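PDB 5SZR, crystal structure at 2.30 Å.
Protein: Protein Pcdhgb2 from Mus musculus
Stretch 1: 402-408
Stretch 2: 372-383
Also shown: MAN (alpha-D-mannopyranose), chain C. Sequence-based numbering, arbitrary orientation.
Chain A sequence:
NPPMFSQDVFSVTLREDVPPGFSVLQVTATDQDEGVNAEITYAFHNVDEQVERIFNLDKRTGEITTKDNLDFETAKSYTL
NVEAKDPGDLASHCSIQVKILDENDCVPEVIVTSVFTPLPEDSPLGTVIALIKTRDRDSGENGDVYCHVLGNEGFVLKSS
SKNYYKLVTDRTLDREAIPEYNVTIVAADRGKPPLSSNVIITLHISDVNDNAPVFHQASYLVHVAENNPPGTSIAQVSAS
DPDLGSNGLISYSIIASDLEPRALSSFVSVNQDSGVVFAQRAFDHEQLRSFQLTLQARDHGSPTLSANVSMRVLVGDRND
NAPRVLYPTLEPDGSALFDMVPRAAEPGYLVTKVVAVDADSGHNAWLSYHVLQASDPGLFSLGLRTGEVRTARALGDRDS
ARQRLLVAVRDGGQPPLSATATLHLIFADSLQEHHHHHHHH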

# COMPACT_ATOMS: atom_id res chain seq x y z
N ARG A 402 -73.92 41.93 9.25
CA ARG A 402 -73.05 41.30 8.27
C ARG A 402 -71.59 41.49 8.67
O ARG A 402 -71.15 42.61 8.92
CB ARG A 402 -73.27 41.88 6.87
CG ARG A 402 -74.65 41.62 6.28
CD ARG A 402 -74.65 41.97 4.80
NE ARG A 402 -73.54 41.31 4.11
CZ ARG A 402 -73.68 40.31 3.25
NH1 ARG A 402 -74.89 39.85 2.96
NH2 ARG A 402 -72.61 39.77 2.68
N GLN A 403 -70.85 40.38 8.73
CA GLN A 403 -69.44 40.40 9.08
C GLN A 403 -68.63 39.67 8.01
O GLN A 403 -69.14 38.78 7.33
CB GLN A 403 -69.19 39.76 10.45
CG GLN A 403 -69.84 40.51 11.60
CD GLN A 403 -69.08 41.77 11.96
OE1 GLN A 403 -67.89 41.88 11.68
NE2 GLN A 403 -69.77 42.72 12.58
N ARG A 404 -67.37 40.05 7.88
CA ARG A 404 -66.51 39.48 6.85
C ARG A 404 -65.11 39.26 7.40
O ARG A 404 -64.51 40.18 7.97
CB ARG A 404 -66.46 40.38 5.62
CG ARG A 404 -65.42 39.97 4.59
CD ARG A 404 -65.39 40.98 3.46
NE ARG A 404 -64.41 40.63 2.44
CZ ARG A 404 -63.10 40.87 2.54
NH1 ARG A 404 -62.29 40.52 1.56
NH2 ARG A 404 -62.61 41.44 3.64
N LEU A 405 -64.59 38.04 7.22
CA LEU A 405 -63.24 37.67 7.60
C LEU A 405 -62.48 37.18 6.37
O LEU A 405 -63.00 36.36 5.60
CB LEU A 405 -63.24 36.56 8.66
CG LEU A 405 -63.66 36.78 10.11
CD1 LEU A 405 -63.41 35.49 10.88
CD2 LEU A 405 -62.91 37.92 10.75
N LEU A 406 -61.25 37.66 6.20
CA LEU A 406 -60.33 37.14 5.19
C LEU A 406 -59.24 36.38 5.91
O LEU A 406 -58.40 36.98 6.60
CB LEU A 406 -59.75 38.27 4.33
CG LEU A 406 -58.66 37.84 3.34
CD1 LEU A 406 -59.17 36.75 2.41
CD2 LEU A 406 -58.13 39.03 2.55
N VAL A 407 -59.25 35.05 5.77
CA VAL A 407 -58.36 34.19 6.54
C VAL A 407 -57.32 33.56 5.62
O VAL A 407 -57.56 33.33 4.43
CB VAL A 407 -59.14 33.09 7.30
CG1 VAL A 407 -60.17 33.72 8.23
CG2 VAL A 407 -59.81 32.14 6.31
N ALA A 408 -56.16 33.28 6.20
CA ALA A 408 -55.05 32.67 5.48
C ALA A 408 -54.58 31.44 6.24
O ALA A 408 -54.34 31.52 7.45
CB ALA A 408 -53.89 33.66 5.29
C1 MAN C . -62.38 36.20 -0.39
C2 MAN C . -61.03 36.78 -0.82
C3 MAN C . -61.13 38.31 -0.87
C4 MAN C . -62.28 38.75 -1.79
C5 MAN C . -63.61 38.12 -1.36
C6 MAN C . -64.72 38.36 -2.37
O2 MAN C . -60.69 36.35 -2.14
O3 MAN C . -59.91 38.92 -1.27
O4 MAN C . -62.41 40.17 -1.74
O5 MAN C . -63.46 36.66 -1.20
O6 MAN C . -65.94 37.82 -1.87
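Stretch 2 (372-383) LQASDPGLFSLG

The apolar centre of the contact forms around Leu405, whose CD2 lies 3.6 Å from Ala374 CB and whose CD1 lies 4.0 Å from Phe380 CB. Val407 CG1 extends this packing to Leu382 CD2 at 3.8 Å. Phe380 and Leu382 belong to strand 380-382, which runs nearly parallel to strand 402-408: the axes cross at -17° and approach to 10.0 Å, a separation bridged by side chains. Leu406 faces the other way from Leu405, as strand alternation requires, and its CG lies 4.1 Å from Leu372 CB.

Strand 373-374, by contrast, pairs antiparallel with stretch 1. Leu405 and Ala374 form a non-hydrogen-bonded pair (CA to CA, 4.7 Å); Leu406 and Gln373 form a hydrogen-bonded one, with Leu406 N to Gln373 O at 2.9 Å and Gln373 N to Leu406 O at 3.3 Å. Leu406 O also accepts from Leu372 N at 2.6 Å, where the chain turns a corner. Ser375 N to Arg404 O, 3.0 Å, continues the ladder.

At the polar edge, Ser375 OG (chi1 49°, p) accepts from Arg404 N at 2.9 Å and donates to Gln403 OE1 at a very short 2.4 Å. The extended Arg404 side chain sends NH2 to Gln373 OE1 at 3.0 Å, while its NH1 bonds weakly to mannose O4 at 3.3 Å.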

# COMPACT_ATOMS: atom_id res chain seq x y z
N LEU A 372 -56.44 37.87 8.08
CA LEU A 372 -55.82 38.98 7.38
C LEU A 372 -56.66 40.25 7.47
O LEU A 372 -56.11 41.34 7.68
CB LEU A 372 -55.57 38.62 5.91
CG LEU A 372 -54.81 37.31 5.64
CD1 LEU A 372 -54.66 37.10 4.14
CD2 LEU A 372 -53.44 37.30 6.33
N GLN A 373 -57.98 40.13 7.32
CA GLN A 373 -58.89 41.26 7.40
C GLN A 373 -60.10 40.85 8.21
O GLN A 373 -60.56 39.71 8.13
CB GLN A 373 -59.32 41.73 6.00
CG GLN A 373 -58.19 42.25 5.14
CD GLN A 373 -58.60 42.45 3.70
OE1 GLN A 373 -59.70 42.07 3.29
NE2 GLN A 373 -57.71 43.04 2.91
N ALA A 374 -60.62 41.79 8.99
CA ALA A 374 -61.81 41.56 9.80
C ALA A 374 -62.64 42.84 9.82
O ALA A 374 -62.10 43.92 10.05
CB ALA A 374 -61.45 41.15 11.23
N SER A 375 -63.95 42.70 9.58
CA SER A 375 -64.82 43.87 9.66
C SER A 375 -64.96 44.38 11.09
O SER A 375 -65.30 45.55 11.29
CB SER A 375 -66.20 43.56 9.07
OG SER A 375 -66.73 42.36 9.59
N ASP A 376 -64.70 43.54 12.08
CA ASP A 376 -64.67 43.96 13.48
C ASP A 376 -63.66 43.08 14.20
O ASP A 376 -63.99 41.97 14.63
CB ASP A 376 -66.05 43.87 14.13
CG ASP A 376 -66.08 44.51 15.50
OD1 ASP A 376 -65.19 45.33 15.81
OD2 ASP A 376 -67.01 44.21 16.28
N PRO A 377 -62.42 43.54 14.33
CA PRO A 377 -61.40 42.71 15.00
C PRO A 377 -61.77 42.45 16.45
O PRO A 377 -62.15 43.36 17.19
CB PRO A 377 -60.13 43.56 14.88
CG PRO A 377 -60.41 44.55 13.79
CD PRO A 377 -61.87 44.83 13.88
N GLY A 378 -61.66 41.19 16.85
CA GLY A 378 -61.96 40.77 18.20
C GLY A 378 -63.35 40.22 18.40
O GLY A 378 -63.61 39.58 19.43
N LEU A 379 -64.26 40.46 17.46
CA LEU A 379 -65.57 39.82 17.53
C LEU A 379 -65.44 38.31 17.34
O LEU A 379 -66.05 37.53 18.08
CB LEU A 379 -66.51 40.41 16.48
CG LEU A 379 -67.91 39.82 16.50
CD1 LEU A 379 -68.56 40.10 17.84
CD2 LEU A 379 -68.75 40.39 15.36
N PHE A 380 -64.64 37.90 16.36
CA PHE A 380 -64.38 36.49 16.09
C PHE A 380 -62.92 36.18 16.37
O PHE A 380 -62.03 37.02 16.14
CB PHE A 380 -64.71 36.13 14.64
CG PHE A 380 -66.16 36.26 14.29
CD1 PHE A 380 -67.07 35.30 14.67
CD2 PHE A 380 -66.61 37.35 13.56
CE1 PHE A 380 -68.41 35.42 14.34
CE2 PHE A 380 -67.95 37.48 13.23
CZ PHE A 380 -68.85 36.51 13.62
N SER A 381 -62.67 34.97 16.86
CA SER A 381 -61.33 34.45 17.03
C SER A 381 -61.09 33.31 16.05
O SER A 381 -62.03 32.65 15.60
CB SER A 381 -61.10 33.96 18.46
OG SER A 381 -61.81 32.76 18.70
N LEU A 382 -59.82 33.09 15.72
CA LEU A 382 -59.41 32.08 14.74
C LEU A 382 -58.30 31.25 15.35
O LEU A 382 -57.20 31.76 15.61
CB LEU A 382 -58.97 32.73 13.43
CG LEU A 382 -58.47 31.77 12.35
CD1 LEU A 382 -59.55 30.78 11.97
CD2 LEU A 382 -57.99 32.54 11.13
N GLY A 383 -58.57 29.97 15.58
CA GLY A 383 -57.60 29.07 16.18
C GLY A 383 -56.33 28.96 15.36
O GLY A 383 -56.36 28.53 14.20